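Local coordinates for NIF3-related protein (Bacillus cereus, PDB 2GX8) that is of unknown function but binds a pair of zinc ions at a conserved dimetal-binding motif and probably carries a regulatory domain, at residues I90-L95 with N358-M363; N129-V132 with V137-L140; K242-A247 with V253-Y258. All blocks are in the same frame, centred on the assembly; numbering follows the deposited sequence.

Contact 1 of 3, residues I90-L95 with N358-M363. With ZN (zinc ion), chain M; ZN (zinc ion), chain L.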
ATOM      1  N   ILE C  90     -24.076  15.474 -23.227  1.00 53.93           N
ATOM      2  CA  ILE C  90     -23.680  15.741 -21.861  1.00 54.60           C
ATOM      3  C   ILE C  90     -24.374  14.701 -21.030  1.00 55.01           C
ATOM      4  O   ILE C  90     -25.604  14.689 -20.918  1.00 56.24           O
ATOM      5  CB  ILE C  90     -24.062  17.139 -21.387  1.00 55.29           C
ATOM      6  CG1 ILE C  90     -23.243  18.167 -22.122  1.00 53.18           C
ATOM      7  CG2 ILE C  90     -23.765  17.307 -19.885  1.00 55.40           C
ATOM      8  CD1 ILE C  90     -23.633  19.560 -21.780  1.00 57.73           C
ATOM      9  N   ALA C  91     -23.577  13.819 -20.440  1.00 55.56           N
ATOM     10  CA  ALA C  91     -24.098  12.709 -19.655  1.00 54.10           C
ATOM     11  C   ALA C  91     -23.702  12.801 -18.211  1.00 55.57           C
ATOM     12  O   ALA C  91     -22.595  13.247 -17.911  1.00 56.90           O
ATOM     13  CB  ALA C  91     -23.574  11.413 -20.216  1.00 54.50           C
ATOM     14  N   HIS C  92     -24.580  12.309 -17.331  1.00 53.94           N
ATOM     15  CA  HIS C  92     -24.379  12.342 -15.915  1.00 53.62           C
ATOM     16  C   HIS C  92     -23.466  11.235 -15.451  1.00 53.61           C
ATOM     17  O   HIS C  92     -22.583  11.471 -14.619  1.00 50.98           O
ATOM     18  CB  HIS C  92     -25.728  12.216 -15.213  1.00 53.62           C
ATOM     19  CG  HIS C  92     -25.652  12.316 -13.728  1.00 54.21           C
ATOM     20  ND1 HIS C  92     -24.961  13.322 -13.087  1.00 56.43           N
ATOM     21  CD2 HIS C  92     -26.241  11.585 -12.754  1.00 52.39           C
ATOM     22  CE1 HIS C  92     -25.089  13.176 -11.782  1.00 49.57           C
ATOM     23  NE2 HIS C  92     -25.867  12.136 -11.555  1.00 52.42           N
ATOM     24  N   HIS C  93     -23.701  10.014 -15.945  1.00 54.14           N
ATOM     25  CA  HIS C  93     -22.831   8.899 -15.600  1.00 54.11           C
ATOM     26  C   HIS C  93     -21.793   8.798 -16.698  1.00 55.47           C
ATOM     27  O   HIS C  93     -22.148   8.723 -17.867  1.00 56.29           O
ATOM     28  CB  HIS C  93     -23.570   7.580 -15.519  1.00 53.24           C
ATOM     29  CG  HIS C  93     -24.618   7.546 -14.479  1.00 53.92           C
ATOM     30  ND1 HIS C  93     -25.804   6.879 -14.654  1.00 55.32           N
ATOM     31  CD2 HIS C  93     -24.672   8.106 -13.253  1.00 53.91           C
ATOM     32  CE1 HIS C  93     -26.530   6.983 -13.555  1.00 57.72           C
ATOM     33  NE2 HIS C  93     -25.875   7.744 -12.698  1.00 59.41           N
ATOM     34  N   PRO C  94     -20.510   8.809 -16.319  1.00 56.44           N
ATOM     35  CA  PRO C  94     -19.406   8.728 -17.266  1.00 57.49           C
ATOM     36  C   PRO C  94     -19.523   7.485 -18.151  1.00 56.71           C
ATOM     37  O   PRO C  94     -19.818   6.438 -17.650  1.00 56.76           O
ATOM     38  CB  PRO C  94     -18.171   8.577 -16.357  1.00 56.51           C
ATOM     39  CG  PRO C  94     -18.576   9.069 -15.042  1.00 57.64           C
ATOM     40  CD  PRO C  94     -20.050   8.905 -14.922  1.00 57.05           C
ATOM     41  N   LEU C  95     -19.309   7.615 -19.449  1.00 57.41           N
ATOM     42  CA  LEU C  95     -19.272   6.440 -20.340  1.00 57.10           C
ATOM     43  C   LEU C  95     -17.987   5.630 -20.070  1.00 56.63           C
ATOM     44  O   LEU C  95     -18.012   4.410 -20.042  1.00 56.62           O
ATOM     45  CB  LEU C  95     -19.370   6.853 -21.804  1.00 56.04           C
ATOM     46  CG  LEU C  95     -19.130   5.818 -22.921  1.00 58.65           C
ATOM     47  CD1 LEU C  95     -20.174   4.708 -22.972  1.00 54.33           C
ATOM     48  CD2 LEU C  95     -19.103   6.579 -24.246  1.00 53.97           C
ATOM     49  N   ASN C 358     -32.228   5.084 -11.153  1.00 53.74           N
ATOM     50  CA  ASN C 358     -32.700   5.750 -12.346  1.00 52.90           C
ATOM     51  C   ASN C 358     -33.575   6.968 -12.113  1.00 54.24           C
ATOM     52  O   ASN C 358     -33.882   7.646 -13.070  1.00 53.86           O
ATOM     53  CB  ASN C 358     -33.415   4.759 -13.257  1.00 52.80           C
ATOM     54  CG  ASN C 358     -33.712   5.321 -14.629  1.00 49.95           C
ATOM     55  OD1 ASN C 358     -32.820   5.433 -15.479  1.00 51.88           O
ATOM     56  ND2 ASN C 358     -34.976   5.646 -14.868  1.00 50.12           N
ATOM     57  N   VAL C 359     -33.967   7.264 -10.872  1.00 54.12           N
ATOM     58  CA  VAL C 359     -34.770   8.461 -10.632  1.00 55.02           C
ATOM     59  C   VAL C 359     -33.956   9.744 -10.858  1.00 55.38           C
ATOM     60  O   VAL C 359     -34.504  10.835 -10.870  1.00 56.43           O
ATOM     61  CB  VAL C 359     -35.479   8.473  -9.239  1.00 54.76           C
ATOM     62  CG1 VAL C 359     -36.304   7.216  -9.066  1.00 54.36           C
ATOM     63  CG2 VAL C 359     -34.488   8.615  -8.101  1.00 55.20           C
ATOM     64  N   GLU C 360     -32.642   9.602 -11.011  1.00 54.59           N
ATOM     65  CA  GLU C 360     -31.761  10.725 -11.340  1.00 54.95           C
ATOM     66  C   GLU C 360     -31.997  11.237 -12.746  1.00 53.77           C
ATOM     67  O   GLU C 360     -31.407  12.207 -13.164  1.00 53.19           O
ATOM     68  CB  GLU C 360     -30.314  10.302 -11.288  1.00 54.33           C
ATOM     69  CG  GLU C 360     -29.820  10.123  -9.916  1.00 58.63           C
ATOM     70  CD  GLU C 360     -28.327   9.874  -9.929  1.00 61.06           C
ATOM     71  OE1 GLU C 360     -27.849   9.114 -10.801  1.00 57.73           O
ATOM     72  OE2 GLU C 360     -27.630  10.462  -9.078  1.00 63.33           O
ATOM     73  N   LYS C 361     -32.844  10.544 -13.484  1.00 54.27           N
ATOM     74  CA  LYS C 361     -33.211  10.924 -14.827  1.00 54.26           C
ATOM     75  C   LYS C 361     -33.808  12.347 -14.862  1.00 53.75           C
ATOM     76  O   LYS C 361     -33.888  12.953 -15.927  1.00 54.10           O
ATOM     77  CB  LYS C 361     -34.217   9.895 -15.350  1.00 52.72           C
ATOM     78  CG  LYS C 361     -35.541   9.925 -14.592  1.00 54.96           C
ATOM     79  CD  LYS C 361     -36.519   8.965 -15.189  1.00 58.24           C
ATOM     80  CE  LYS C 361     -37.892   9.039 -14.518  1.00 61.91           C
ATOM     81  NZ  LYS C 361     -38.015   8.206 -13.323  1.00 60.89           N
ATOM     82  N   VAL C 362     -34.214  12.883 -13.700  1.00 53.98           N
ATOM     83  CA  VAL C 362     -34.830  14.241 -13.611  1.00 54.44           C
ATOM     84  C   VAL C 362     -33.840  15.295 -14.027  1.00 54.48           C
ATOM     85  O   VAL C 362     -34.169  16.418 -14.346  1.00 55.01           O
ATOM     86  CB  VAL C 362     -35.262  14.574 -12.187  1.00 53.72           C
ATOM     87  CG1 VAL C 362     -36.480  13.779 -11.823  1.00 54.45           C
ATOM     88  CG2 VAL C 362     -34.099  14.326 -11.203  1.00 53.14           C
ATOM     89  N   MET C 363     -32.594  14.885 -14.005  1.00 55.31           N
ATOM     90  CA  MET C 363     -31.486  15.727 -14.334  1.00 55.98           C
ATOM     91  C   MET C 363     -31.417  16.082 -15.822  1.00 55.62           C
ATOM     92  O   MET C 363     -30.840  17.089 -16.184  1.00 55.68           O
ATOM     93  CB  MET C 363     -30.237  15.052 -13.745  1.00 55.33           C
ATOM     94  CG  MET C 363     -28.984  15.162 -14.476  1.00 57.78           C
ATOM     95  SD  MET C 363     -28.901  13.990 -15.841  1.00 54.29           S
ATOM     96  CE  MET C 363     -27.752  15.027 -16.789  1.00 47.44           C
TER
HETATM   97 ZN    ZN M 375     -25.643  11.154  -9.559  1.00 60.75          ZN
HETATM   98 ZN    ZN L 374     -25.658   7.953 -10.464  1.00 55.72          ZN

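Contact 2 of 3, residues N129-V132 with V137-L140. With ZN (zinc ion), chain M.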
ATOM      1  N   ASN C 129     -20.215  16.451  -9.857  1.00 55.64           N
ATOM      2  CA  ASN C 129     -20.431  17.901  -9.859  1.00 56.50           C
ATOM      3  C   ASN C 129     -21.927  18.303 -10.050  1.00 55.71           C
ATOM      4  O   ASN C 129     -22.337  19.366  -9.611  1.00 55.94           O
ATOM      5  CB  ASN C 129     -19.478  18.633 -10.839  1.00 56.71           C
ATOM      6  CG  ASN C 129     -19.556  18.101 -12.290  1.00 58.42           C
ATOM      7  OD1 ASN C 129     -19.592  18.884 -13.238  1.00 61.07           O
ATOM      8  ND2 ASN C 129     -19.578  16.780 -12.459  1.00 58.15           N
ATOM      9  N   VAL C 130     -22.725  17.443 -10.686  1.00 55.45           N
ATOM     10  CA  VAL C 130     -24.164  17.686 -10.902  1.00 55.26           C
ATOM     11  C   VAL C 130     -24.981  17.192  -9.670  1.00 55.69           C
ATOM     12  O   VAL C 130     -26.108  17.624  -9.430  1.00 55.33           O
ATOM     13  CB  VAL C 130     -24.646  17.080 -12.266  1.00 56.03           C
ATOM     14  CG1 VAL C 130     -26.149  17.217 -12.469  1.00 54.66           C
ATOM     15  CG2 VAL C 130     -23.919  17.751 -13.420  1.00 54.58           C
ATOM     16  N   ASP C 131     -24.374  16.308  -8.879  1.00 55.84           N
ATOM     17  CA  ASP C 131     -24.970  15.789  -7.656  1.00 56.21           C
ATOM     18  C   ASP C 131     -24.862  16.818  -6.537  1.00 55.74           C
ATOM     19  O   ASP C 131     -25.793  17.010  -5.751  1.00 55.25           O
ATOM     20  CB  ASP C 131     -24.210  14.536  -7.218  1.00 56.97           C
ATOM     21  CG  ASP C 131     -24.486  13.345  -8.096  1.00 59.66           C
ATOM     22  OD1 ASP C 131     -25.609  12.808  -7.993  1.00 62.47           O
ATOM     23  OD2 ASP C 131     -23.579  12.898  -8.842  1.00 59.43           O
ATOM     24  N   VAL C 132     -23.693  17.463  -6.500  1.00 55.40           N
ATOM     25  CA  VAL C 132     -23.296  18.451  -5.487  1.00 54.47           C
ATOM     26  C   VAL C 132     -23.847  19.861  -5.711  1.00 54.21           C
ATOM     27  O   VAL C 132     -24.254  20.526  -4.769  1.00 53.94           O
ATOM     28  CB  VAL C 132     -21.734  18.549  -5.443  1.00 54.23           C
ATOM     29  CG1 VAL C 132     -21.268  19.579  -4.419  1.00 53.60           C
ATOM     30  CG2 VAL C 132     -21.098  17.191  -5.158  1.00 52.60           C
ATOM     31  N   VAL C 137     -29.152  17.375  -9.405  1.00 55.74           N
ATOM     32  CA  VAL C 137     -29.928  16.157  -9.192  1.00 55.18           C
ATOM     33  C   VAL C 137     -30.757  16.149  -7.911  1.00 54.53           C
ATOM     34  O   VAL C 137     -31.962  15.884  -7.945  1.00 53.17           O
ATOM     35  CB  VAL C 137     -29.008  14.891  -9.221  1.00 54.85           C
ATOM     36  CG1 VAL C 137     -29.778  13.647  -8.824  1.00 55.18           C
ATOM     37  CG2 VAL C 137     -28.413  14.697 -10.578  1.00 56.51           C
ATOM     38  N   ASN C 138     -30.100  16.468  -6.802  1.00 54.21           N
ATOM     39  CA  ASN C 138     -30.721  16.398  -5.488  1.00 54.51           C
ATOM     40  C   ASN C 138     -31.715  17.511  -5.183  1.00 54.76           C
ATOM     41  O   ASN C 138     -32.643  17.288  -4.417  1.00 55.73           O
ATOM     42  CB  ASN C 138     -29.651  16.203  -4.415  1.00 52.87           C
ATOM     43  CG  ASN C 138     -28.980  14.842  -4.525  1.00 56.91           C
ATOM     44  OD1 ASN C 138     -29.647  13.801  -4.521  1.00 57.38           O
ATOM     45  ND2 ASN C 138     -27.657  14.838  -4.639  1.00 58.22           N
ATOM     46  N   ASP C 139     -31.528  18.690  -5.778  1.00 55.33           N
ATOM     47  CA  ASP C 139     -32.493  19.789  -5.656  1.00 56.11           C
ATOM     48  C   ASP C 139     -33.700  19.452  -6.482  1.00 55.07           C
ATOM     49  O   ASP C 139     -34.845  19.594  -6.015  1.00 55.28           O
ATOM     50  CB  ASP C 139     -31.905  21.099  -6.136  1.00 57.74           C
ATOM     51  CG  ASP C 139     -30.991  21.722  -5.108  1.00 64.95           C
ATOM     52  OD1 ASP C 139     -31.349  21.649  -3.909  1.00 70.92           O
ATOM     53  OD2 ASP C 139     -29.936  22.296  -5.488  1.00 72.43           O
ATOM     54  N   LEU C 140     -33.430  18.989  -7.705  1.00 53.69           N
ATOM     55  CA  LEU C 140     -34.468  18.531  -8.637  1.00 53.11           C
ATOM     56  C   LEU C 140     -35.331  17.432  -8.026  1.00 52.25           C
ATOM     57  O   LEU C 140     -36.535  17.402  -8.247  1.00 53.82           O
ATOM     58  CB  LEU C 140     -33.849  18.053  -9.960  1.00 52.53           C
ATOM     59  CG  LEU C 140     -33.231  19.157 -10.825  1.00 51.92           C
ATOM     60  CD1 LEU C 140     -32.250  18.612 -11.855  1.00 49.47           C
ATOM     61  CD2 LEU C 140     -34.328  20.001 -11.491  1.00 51.87           C
TER
HETATM   62 ZN    ZN M 375     -25.643  11.154  -9.559  1.00 60.75          ZN
HETATM   63  O   HOH W   1     -27.010  12.226  -5.980  1.00 53.73           O
HETATM   64  O   HOH W   2     -28.127  18.850  -5.795  1.00 54.60           O

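Contact 3 of 3, residues K242-A247 with V253-Y258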
ATOM      1  N   LYS C 242      -8.493  40.686 -11.704  1.00 57.70           N
ATOM      2  CA  LYS C 242      -8.349  41.280 -13.027  1.00 57.59           C
ATOM      3  C   LYS C 242      -9.201  42.542 -13.195  1.00 57.69           C
ATOM      4  O   LYS C 242      -8.725  43.547 -13.731  1.00 58.40           O
ATOM      5  CB  LYS C 242      -8.662  40.252 -14.125  1.00 58.05           C
ATOM      6  CG  LYS C 242      -8.589  40.820 -15.545  1.00 57.40           C
ATOM      7  CD  LYS C 242      -8.822  39.779 -16.609  1.00 58.30           C
ATOM      8  CE  LYS C 242      -7.634  38.863 -16.766  1.00 59.38           C
ATOM      9  NZ  LYS C 242      -7.766  38.049 -18.002  1.00 60.98           N
ATOM     10  N   ALA C 243     -10.449  42.485 -12.733  1.00 57.34           N
ATOM     11  CA  ALA C 243     -11.378  43.618 -12.804  1.00 57.30           C
ATOM     12  C   ALA C 243     -10.897  44.765 -11.922  1.00 57.25           C
ATOM     13  O   ALA C 243     -10.980  45.947 -12.284  1.00 57.15           O
ATOM     14  CB  ALA C 243     -12.764  43.185 -12.375  1.00 57.16           C
ATOM     15  N   MET C 244     -10.394  44.393 -10.755  1.00 57.89           N
ATOM     16  CA  MET C 244      -9.860  45.332  -9.793  1.00 57.60           C
ATOM     17  C   MET C 244      -8.680  46.109 -10.406  1.00 58.32           C
ATOM     18  O   MET C 244      -8.670  47.355 -10.392  1.00 57.95           O
ATOM     19  CB  MET C 244      -9.381  44.541  -8.595  1.00 58.15           C
ATOM     20  CG  MET C 244      -8.930  45.349  -7.426  1.00 57.42           C
ATOM     21  SD  MET C 244      -8.060  44.263  -6.273  1.00 57.77           S
ATOM     22  CE  MET C 244      -6.472  44.083  -7.071  1.00 52.84           C
ATOM     23  N   VAL C 245      -7.711  45.368 -10.961  1.00 58.12           N
ATOM     24  CA  VAL C 245      -6.520  45.942 -11.601  1.00 56.91           C
ATOM     25  C   VAL C 245      -6.874  46.844 -12.788  1.00 56.59           C
ATOM     26  O   VAL C 245      -6.280  47.909 -12.971  1.00 56.34           O
ATOM     27  CB  VAL C 245      -5.521  44.838 -12.022  1.00 56.64           C
ATOM     28  CG1 VAL C 245      -4.491  45.366 -13.044  1.00 57.89           C
ATOM     29  CG2 VAL C 245      -4.824  44.288 -10.813  1.00 54.69           C
ATOM     30  N   THR C 246      -7.849  46.423 -13.584  1.00 56.69           N
ATOM     31  CA  THR C 246      -8.266  47.219 -14.733  1.00 56.74           C
ATOM     32  C   THR C 246      -8.799  48.593 -14.296  1.00 56.03           C
ATOM     33  O   THR C 246      -8.372  49.650 -14.853  1.00 55.38           O
ATOM     34  CB  THR C 246      -9.324  46.482 -15.582  1.00 57.33           C
ATOM     35  OG1 THR C 246      -8.876  45.148 -15.859  1.00 59.62           O
ATOM     36  CG2 THR C 246      -9.557  47.216 -16.896  1.00 56.59           C
ATOM     37  N   ALA C 247      -9.689  48.568 -13.270  1.00 56.09           N
ATOM     38  CA  ALA C 247     -10.329  49.792 -12.771  1.00 56.10           C
ATOM     39  C   ALA C 247      -9.353  50.688 -12.049  1.00 56.78           C
ATOM     40  O   ALA C 247      -9.500  51.920 -12.032  1.00 56.63           O
ATOM     41  CB  ALA C 247     -11.478  49.440 -11.850  1.00 56.20           C
ATOM     42  N   VAL C 253      -0.072  47.634  -8.919  1.00 58.92           N
ATOM     43  CA  VAL C 253      -1.099  47.698  -7.866  1.00 55.76           C
ATOM     44  C   VAL C 253      -0.790  46.871  -6.607  1.00 53.99           C
ATOM     45  O   VAL C 253      -0.450  45.683  -6.696  1.00 53.87           O
ATOM     46  CB  VAL C 253      -2.479  47.248  -8.423  1.00 56.30           C
ATOM     47  CG1 VAL C 253      -3.580  47.359  -7.357  1.00 54.62           C
ATOM     48  CG2 VAL C 253      -2.856  48.058  -9.644  1.00 56.47           C
ATOM     49  N   ALA C 254      -0.938  47.495  -5.438  1.00 51.50           N
ATOM     50  CA  ALA C 254      -0.704  46.810  -4.159  1.00 49.22           C
ATOM     51  C   ALA C 254      -1.999  46.325  -3.545  1.00 47.72           C
ATOM     52  O   ALA C 254      -2.892  47.109  -3.220  1.00 47.35           O
ATOM     53  CB  ALA C 254       0.021  47.712  -3.176  1.00 49.51           C
ATOM     54  N   TYR C 255      -2.090  45.012  -3.404  1.00 46.35           N
ATOM     55  CA  TYR C 255      -3.234  44.381  -2.827  1.00 45.28           C
ATOM     56  C   TYR C 255      -2.728  43.141  -2.120  1.00 44.45           C
ATOM     57  O   TYR C 255      -1.676  42.594  -2.465  1.00 44.54           O
ATOM     58  CB  TYR C 255      -4.293  44.029  -3.899  1.00 45.71           C
ATOM     59  CG  TYR C 255      -3.857  42.978  -4.908  1.00 45.91           C
ATOM     60  CD1 TYR C 255      -3.117  43.330  -6.046  1.00 45.62           C
ATOM     61  CD2 TYR C 255      -4.192  41.640  -4.738  1.00 43.89           C
ATOM     62  CE1 TYR C 255      -2.714  42.370  -6.964  1.00 44.50           C
ATOM     63  CE2 TYR C 255      -3.784  40.670  -5.656  1.00 46.02           C
ATOM     64  CZ  TYR C 255      -3.046  41.046  -6.758  1.00 45.08           C
ATOM     65  OH  TYR C 255      -2.655  40.099  -7.675  1.00 49.56           O
ATOM     66  N   ASP C 256      -3.510  42.705  -1.144  1.00 43.27           N
ATOM     67  CA  ASP C 256      -3.196  41.563  -0.322  1.00 42.36           C
ATOM     68  C   ASP C 256      -4.353  40.614  -0.413  1.00 41.76           C
ATOM     69  O   ASP C 256      -5.475  41.038  -0.594  1.00 42.41           O
ATOM     70  CB  ASP C 256      -3.040  42.004   1.140  1.00 41.96           C
ATOM     71  CG  ASP C 256      -1.931  43.032   1.339  1.00 44.10           C
ATOM     72  OD1 ASP C 256      -0.871  42.929   0.685  1.00 49.18           O
ATOM     73  OD2 ASP C 256      -2.101  43.951   2.164  1.00 43.38           O
ATOM     74  N   VAL C 257      -4.079  39.324  -0.323  1.00 41.68           N
ATOM     75  CA  VAL C 257      -5.138  38.327  -0.281  1.00 41.74           C
ATOM     76  C   VAL C 257      -4.871  37.537   0.993  1.00 42.29           C
ATOM     77  O   VAL C 257      -3.849  36.883   1.118  1.00 43.19           O
ATOM     78  CB  VAL C 257      -5.133  37.405  -1.522  1.00 40.88           C
ATOM     79  CG1 VAL C 257      -6.222  36.406  -1.410  1.00 39.88           C
ATOM     80  CG2 VAL C 257      -5.328  38.200  -2.776  1.00 39.78           C
ATOM     81  N   TYR C 258      -5.776  37.632   1.950  1.00 43.74           N
ATOM     82  CA  TYR C 258      -5.625  36.968   3.211  1.00 44.46           C
ATOM     83  C   TYR C 258      -6.480  35.735   3.181  1.00 47.30           C
ATOM     84  O   TYR C 258      -7.622  35.800   2.733  1.00 49.07           O
ATOM     85  CB  TYR C 258      -6.203  37.839   4.334  1.00 43.03           C
ATOM     86  CG  TYR C 258      -5.470  39.100   4.641  1.00 40.90           C
ATOM     87  CD1 TYR C 258      -5.635  40.221   3.864  1.00 35.16           C
ATOM     88  CD2 TYR C 258      -4.661  39.189   5.756  1.00 37.77           C
ATOM     89  CE1 TYR C 258      -4.962  41.394   4.159  1.00 36.72           C
ATOM     90  CE2 TYR C 258      -4.003  40.330   6.057  1.00 38.62           C
ATOM     91  CZ  TYR C 258      -4.153  41.433   5.254  1.00 36.80           C
ATOM     92  OH  TYR C 258      -3.497  42.571   5.558  1.00 37.33           O
TER

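Contact 1 of 3, residues I90-L95 with N358-M363
One carboxylate, that of Glu360, reaches two zinc ions at once, and two consecutive histidines, His92 and His93, face it across them. Glu360 OE2 binds the zinc ion of chain M at 2.2 Å, while Glu360 OE1 makes a longer bond of 2.5 Å to the zinc ion of chain L. The ZN atom of chain M and the ZN atom of chain L stand 3.3 Å apart. His92 NE2 holds the first at 2.2 Å and His93 NE2 the second. Both rings turn an edge to the carboxylate, but the His92 plane is 68° from it and the His93 plane 35°. His93 NE2 and Glu360 OE1 are 3.1 Å apart, a closeness set by their common metal and not by a hydrogen bond. With CG anti to the backbone N (chi1 -177°), the His92 imidazole is carried toward segment 358-363. The far nitrogens fix how the rings are turned: His92 ND1 bonds to Ala126 O and His93 ND1 to Asp72 OD1. Met363 SD lies 3.7 Å from His92 CB and 4.9 Å from the centroid of the His92 ring, obliquely to it, so a sulfur-aromatic contact adjoins the ligand. Asp131 completes the protein ligands of the first zinc and His357 those of the second, while His340 of a second subunit meets the His93 ring edge-to-face. Adjacent histidines next to strand 88-91 and a bridging glutamate from the 3-10 turn that leads into helix 362-377 make up the dimetal site of the Nif3 family.

Contact 2 of 3, residues N129-V132 with V137-L140
Two flat groups, the Asn138 amide and the Asp131 carboxylate, sit at the junction of the segments, joined by a water and by the Asp131 backbone. Asn138 ND2 donates to Asp131 O at 3.1 Å, with the acceptor 20° out of the amide plane, and gives a second bond to water 1. That water in turn donates to Asp131 OD1, at a short 2.5 Å. Asp131 OD1 also binds the zinc ion of chain M at 2.3 Å, so Asn138 is a second-shell residue for this metal ligand. Asp131 OD2 stands farther from the same zinc ion, at 2.8 Å. Asn138 OD1 is held by Gly314 N. The carboxylate reaches the metal with CG anti to the carbonyl carbon (chi1 -73°) and runs alongside Val137, whose CB is 4.2 Å from Asp131 OD1. A backbone bond, Val137 N to Val130 O at 3.1 Å, ties the first turn of helix 137-145 to helix 128-132. Beside it Val130 CG1 and Val137 CG2 touch at 3.9 Å, the two side chains crossing at about a right angle, and Met363 of helix 362-377 packs on both. His92 and Glu360 supply the other protein ligands. Two helices joined by a four-residue link, one presenting an aspartate to a zinc ion, thus form one wall of the Nif3-family dimetal site.

Contact 3 of 3, residues K242-A247 with V253-Y258
Contact with an aromatic face dominates: the CE methyl of Met244 sits over one face of the Tyr255 ring, 3.9 Å from its centroid and offset toward the rim, a CH-pi contact. The methyl is nearest to CG and CD1 of the ring, with Met244 CE 3.6 Å from Tyr255 CG. Met244 SD lies farther off, 5.2 Å from the same centroid and oblique to the ring, which adds a Met-aromatic contact. Two Met244 torsions help to bring this about. Met244 leaves the helix with CG anti to the backbone N (chi1 -174°) and then bends at its last torsion (chi3 77°), dropping the methyl onto the ring.

Aliphatic contacts extend the patch more loosely. Met244 CE also meets Val253 CG1 at 4.4 Å, and Val245 CG2 meets Val253 CG2 at the same separation. No hydrogen bond joins the segments; the contacts are between apolar groups. Within helix 237-247, Thr246 OG1 gives a bond of 2.7 Å to Lys242 O, which also accepts from Thr246 N on the opposite face of the carbonyl plane.

Around the pair, Met244 touches Val166 of strand 150-168 and Leu180 of helix 170-182, and Asp256 makes a salt bridge to Lys163 of a third subunit. A helix laid on the strand that follows it, beside a second helix on the same antiparallel sheet, is consistent with the ferredoxin-like alpha/beta sandwich of PII- and CutA1-like domains.

Overall arrangement
Contacts 1 and 2 belong to one site: their centres are 10 Å apart, both reach the zinc ion of chain M, and Val137 packs against Glu360 and Met363. Along the chain, 90-95 comes first, followed by both segments of contact 2, both of contact 3 and finally 358-363, so contact 1 joins segments whose nearest ends are 263 residues apart. Contact 3 lies far away, its centre about 40 Å from that of contact 1 and 34 Å from that of contact 2. Strand 88-91 runs in the five-stranded sheet, whereas strand 255-260 pairs with the long strand 150-168. The part holding contact 3, probably the regulatory domain, stands well apart from the metals.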